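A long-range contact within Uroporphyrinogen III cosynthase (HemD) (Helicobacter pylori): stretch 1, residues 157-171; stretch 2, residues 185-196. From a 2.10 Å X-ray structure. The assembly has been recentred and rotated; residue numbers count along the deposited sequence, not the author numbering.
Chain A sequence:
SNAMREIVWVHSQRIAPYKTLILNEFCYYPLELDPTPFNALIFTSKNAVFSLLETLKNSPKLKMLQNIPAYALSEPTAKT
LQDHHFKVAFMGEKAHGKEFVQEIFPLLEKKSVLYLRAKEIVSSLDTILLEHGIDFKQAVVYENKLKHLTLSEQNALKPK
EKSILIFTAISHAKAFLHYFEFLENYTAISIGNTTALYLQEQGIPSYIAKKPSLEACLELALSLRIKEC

Stretch 1 157-171: LKPKEKSILIFTAIS
Stretch 2 185-196: NYTAISIGNTTA

Two parallel β-strands, 164-167 and 187-190, pair edge to edge, extended at their N-terminal end by a polar clamp and a buried tyrosine and beyond the strands by a few side-chain contacts; the two stretches bury 927 Å² between them, both sides summed. The strand axes approach to 4.7 Å with 24° between their directions, and the register sets Ile164 beside Thr187, Leu165 beside Ala188, Ile166 beside Ile189 and Phe167 beside Ser190, CA-CA 4.7 to 5.1 Å.

Five backbone hydrogen bonds fix this register: Thr187 N to Ser163 O (3.1 Å), Leu165 N to Thr187 O (2.8 Å), Ile189 N to Leu165 O (2.7 Å), Phe167 N to Ile189 O (2.8 Å) and Ile191 N to Phe167 O (3.1 Å). Phi runs from -86 to -120° and psi from 120 to 140° in 187-190; 164-167 lie near -100/120.

On the face bearing Ile164, Ile166, Thr187 and Ile189, all four chi1 values are m; the branched isoleucines fill it, Ile164 CG2 meeting Ile189 CD1 at 3.7 Å. The face of Leu165 and Phe167 carries Ala188, whose small CB lies 3.8 Å from Phe167 CE2, at the ring edge.

Before the strands, a type II turn from Lys160 to Ser163 places Lys162 at phi/psi 68/6. Lys162 N donates to Asn185 OD1 (2.8 Å), while Asn185 ND2 donates to Glu161 OE1 (3.2 Å); the amide, chi1 p, thus uses both ends. Ser163 OG closes the turn on Lys160 O at a very short 2.5 Å.

Tyr186 (chi1 -70°, chi2 -24°) has the largest covered area, 120 Å². Its side chain starts sideways but its end comes nearer, so the ring packs against Leu165 CD1 (3.6 Å from Tyr186 CD2) and Pro159 CB (4.0 Å from Tyr186 CZ), while Tyr186 OH reaches a water at 2.8 Å that accepts from Lys158 NZ at 2.8 Å.

Beyond the strands, Ile191 CG2 approaches Thr168 O (3.4 Å), and Thr195 OG1, inside the helix following Gly192, lies 3.5 Å from CA of Ala169, N-cap residue of the stretch 1 helix.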

# COMPACT_ATOMS: atom_id res chain seq x y z
N LEU A 157 -13.17 -2.85 18.54
CA LEU A 157 -12.64 -3.45 17.32
C LEU A 157 -12.35 -4.95 17.47
O LEU A 157 -12.14 -5.62 16.46
CB LEU A 157 -11.39 -2.71 16.87
CG LEU A 157 -11.57 -1.24 16.45
CD1 LEU A 157 -10.23 -0.54 16.43
CD2 LEU A 157 -12.28 -1.12 15.10
N LYS A 158 -12.32 -5.46 18.70
CA LYS A 158 -11.98 -6.87 18.91
C LYS A 158 -13.00 -7.75 18.15
O LYS A 158 -14.20 -7.60 18.35
CB LYS A 158 -11.94 -7.22 20.39
CG LYS A 158 -11.44 -8.64 20.72
CD LYS A 158 -11.41 -8.87 22.24
CE LYS A 158 -11.02 -10.30 22.62
NZ LYS A 158 -9.59 -10.66 22.32
N PRO A 159 -12.51 -8.64 17.27
CA PRO A 159 -13.44 -9.51 16.52
C PRO A 159 -14.23 -10.41 17.47
O PRO A 159 -13.75 -10.73 18.54
CB PRO A 159 -12.51 -10.37 15.65
CG PRO A 159 -11.21 -9.63 15.61
CD PRO A 159 -11.10 -8.94 16.95
N LYS A 160 -15.44 -10.80 17.08
CA LYS A 160 -16.14 -11.83 17.84
C LYS A 160 -15.37 -13.15 17.67
O LYS A 160 -14.59 -13.34 16.71
CB LYS A 160 -17.59 -11.97 17.37
N GLU A 161 -15.57 -14.07 18.60
CA GLU A 161 -14.96 -15.38 18.48
C GLU A 161 -15.43 -16.08 17.20
O GLU A 161 -16.52 -15.79 16.69
CB GLU A 161 -15.23 -16.19 19.73
CG GLU A 161 -14.62 -15.51 20.98
CD GLU A 161 -14.05 -16.50 21.98
OE1 GLU A 161 -14.23 -17.73 21.78
OE2 GLU A 161 -13.41 -16.04 22.97
N LYS A 162 -14.57 -16.96 16.67
CA LYS A 162 -14.82 -17.72 15.44
C LYS A 162 -14.87 -16.88 14.15
O LYS A 162 -15.20 -17.41 13.09
CB LYS A 162 -16.09 -18.58 15.57
CG LYS A 162 -16.05 -19.56 16.73
CD LYS A 162 -17.37 -20.25 16.96
CE LYS A 162 -17.21 -21.29 18.09
NZ LYS A 162 -18.52 -21.81 18.60
N SER A 163 -14.55 -15.58 14.26
CA SER A 163 -14.45 -14.67 13.10
C SER A 163 -13.49 -15.18 12.03
O SER A 163 -12.47 -15.79 12.34
CB SER A 163 -13.96 -13.28 13.52
OG SER A 163 -14.89 -12.61 14.36
N ILE A 164 -13.84 -14.90 10.78
CA ILE A 164 -12.92 -15.06 9.66
C ILE A 164 -12.27 -13.70 9.37
O ILE A 164 -12.96 -12.73 9.05
CB ILE A 164 -13.66 -15.57 8.40
CG1 ILE A 164 -14.28 -16.96 8.64
CG2 ILE A 164 -12.71 -15.62 7.21
CD1 ILE A 164 -15.56 -17.21 7.84
N LEU A 165 -10.94 -13.64 9.44
CA LEU A 165 -10.20 -12.39 9.30
C LEU A 165 -9.42 -12.33 7.99
O LEU A 165 -8.55 -13.20 7.73
CB LEU A 165 -9.24 -12.20 10.48
CG LEU A 165 -9.78 -12.52 11.87
CD1 LEU A 165 -8.66 -12.49 12.88
CD2 LEU A 165 -10.88 -11.53 12.25
N ILE A 166 -9.71 -11.31 7.19
CA ILE A 166 -9.05 -11.11 5.89
C ILE A 166 -7.91 -10.11 6.00
O ILE A 166 -8.12 -8.90 6.22
CB ILE A 166 -10.07 -10.65 4.78
CG1 ILE A 166 -11.20 -11.67 4.62
CG2 ILE A 166 -9.33 -10.42 3.45
CD1 ILE A 166 -12.36 -11.24 3.73
N PHE A 167 -6.68 -10.62 5.85
CA PHE A 167 -5.50 -9.74 5.87
C PHE A 167 -5.05 -9.39 4.47
O PHE A 167 -4.72 -10.28 3.67
CB PHE A 167 -4.36 -10.40 6.67
CG PHE A 167 -4.73 -10.70 8.11
CD1 PHE A 167 -4.63 -9.71 9.09
CD2 PHE A 167 -5.16 -11.97 8.48
CE1 PHE A 167 -4.97 -9.98 10.43
CE2 PHE A 167 -5.50 -12.26 9.81
CZ PHE A 167 -5.41 -11.25 10.80
N THR A 168 -5.02 -8.09 4.17
CA THR A 168 -4.78 -7.62 2.80
C THR A 168 -3.35 -7.15 2.56
O THR A 168 -3.00 -6.80 1.45
CB THR A 168 -5.76 -6.49 2.41
OG1 THR A 168 -5.55 -5.36 3.26
CG2 THR A 168 -7.20 -6.97 2.56
N ALA A 169 -2.52 -7.16 3.61
CA ALA A 169 -1.10 -6.80 3.53
C ALA A 169 -0.43 -7.19 4.83
O ALA A 169 -1.10 -7.42 5.83
CB ALA A 169 -0.93 -5.29 3.28
N ILE A 170 0.90 -7.29 4.81
CA ILE A 170 1.68 -7.58 6.01
C ILE A 170 1.45 -6.53 7.12
O ILE A 170 1.28 -6.88 8.29
CB ILE A 170 3.21 -7.70 5.71
CG1 ILE A 170 3.50 -8.97 4.88
CG2 ILE A 170 4.06 -7.68 7.02
CD1 ILE A 170 4.92 -9.04 4.32
N SER A 171 1.46 -5.26 6.75
CA SER A 171 1.30 -4.19 7.75
C SER A 171 0.03 -4.42 8.59
O SER A 171 0.02 -4.20 9.81
CB SER A 171 1.22 -2.83 7.05
OG SER A 171 0.07 -2.78 6.21
N ASN A 185 -9.61 -20.31 17.27
CA ASN A 185 -10.87 -20.41 16.55
C ASN A 185 -11.12 -19.34 15.46
O ASN A 185 -12.10 -19.42 14.70
CB ASN A 185 -12.07 -20.59 17.51
CG ASN A 185 -12.48 -19.31 18.25
OD1 ASN A 185 -12.27 -18.18 17.79
ND2 ASN A 185 -13.09 -19.49 19.40
N TYR A 186 -10.23 -18.35 15.36
CA TYR A 186 -10.25 -17.45 14.22
C TYR A 186 -9.77 -18.24 13.01
O TYR A 186 -9.00 -19.20 13.16
CB TYR A 186 -9.30 -16.26 14.40
CG TYR A 186 -9.67 -15.21 15.43
CD1 TYR A 186 -11.00 -15.01 15.86
CD2 TYR A 186 -8.68 -14.39 15.97
CE1 TYR A 186 -11.30 -14.01 16.80
CE2 TYR A 186 -8.97 -13.40 16.88
CZ TYR A 186 -10.28 -13.21 17.30
OH TYR A 186 -10.52 -12.22 18.23
N THR A 187 -10.21 -17.83 11.83
CA THR A 187 -9.62 -18.32 10.58
C THR A 187 -9.06 -17.14 9.80
O THR A 187 -9.79 -16.22 9.46
CB THR A 187 -10.66 -19.10 9.73
OG1 THR A 187 -11.12 -20.23 10.48
CG2 THR A 187 -10.06 -19.56 8.43
N ALA A 188 -7.75 -17.18 9.53
CA ALA A 188 -7.08 -16.14 8.75
C ALA A 188 -7.16 -16.42 7.25
O ALA A 188 -7.02 -17.57 6.80
CB ALA A 188 -5.60 -16.00 9.17
N ILE A 189 -7.39 -15.35 6.50
CA ILE A 189 -7.29 -15.37 5.07
C ILE A 189 -6.22 -14.37 4.64
O ILE A 189 -6.18 -13.25 5.15
CB ILE A 189 -8.66 -15.04 4.42
CG1 ILE A 189 -9.65 -16.19 4.73
CG2 ILE A 189 -8.50 -14.76 2.92
CD1 ILE A 189 -10.98 -16.11 4.02
N SER A 190 -5.37 -14.79 3.71
CA SER A 190 -4.33 -13.93 3.19
C SER A 190 -4.60 -13.61 1.75
O SER A 190 -4.98 -14.50 0.97
CB SER A 190 -2.97 -14.63 3.29
OG SER A 190 -2.60 -14.78 4.65
N ILE A 191 -4.39 -12.35 1.37
CA ILE A 191 -4.56 -11.94 -0.03
C ILE A 191 -3.58 -12.65 -0.98
O ILE A 191 -3.92 -12.96 -2.13
CB ILE A 191 -4.46 -10.38 -0.19
CG1 ILE A 191 -5.01 -9.93 -1.56
CG2 ILE A 191 -3.01 -9.91 0.07
CD1 ILE A 191 -5.54 -8.46 -1.59
N GLY A 192 -2.36 -12.90 -0.50
CA GLY A 192 -1.33 -13.57 -1.30
C GLY A 192 -0.28 -14.14 -0.36
O GLY A 192 -0.38 -13.95 0.86
N ASN A 193 0.74 -14.81 -0.92
CA ASN A 193 1.69 -15.56 -0.08
C ASN A 193 2.62 -14.71 0.76
O ASN A 193 3.08 -15.15 1.80
CB ASN A 193 2.43 -16.68 -0.85
CG ASN A 193 3.26 -16.17 -2.06
OD1 ASN A 193 3.59 -14.98 -2.20
ND2 ASN A 193 3.61 -17.11 -2.93
N THR A 194 2.91 -13.48 0.34
CA THR A 194 3.78 -12.65 1.16
C THR A 194 3.11 -12.39 2.51
O THR A 194 3.75 -12.49 3.56
CB THR A 194 4.19 -11.33 0.48
OG1 THR A 194 3.03 -10.54 0.25
CG2 THR A 194 4.89 -11.58 -0.84
N THR A 195 1.81 -12.11 2.49
CA THR A 195 1.03 -11.96 3.73
C THR A 195 0.96 -13.28 4.49
O THR A 195 1.25 -13.34 5.70
CB THR A 195 -0.39 -11.48 3.42
OG1 THR A 195 -0.33 -10.13 2.92
CG2 THR A 195 -1.30 -11.54 4.69
N ALA A 196 0.62 -14.35 3.78
CA ALA A 196 0.47 -15.66 4.38
C ALA A 196 1.76 -16.17 5.02
O ALA A 196 1.72 -16.74 6.10
CB ALA A 196 -0.05 -16.65 3.35
O HOH W 1 -8.43 -11.36 19.82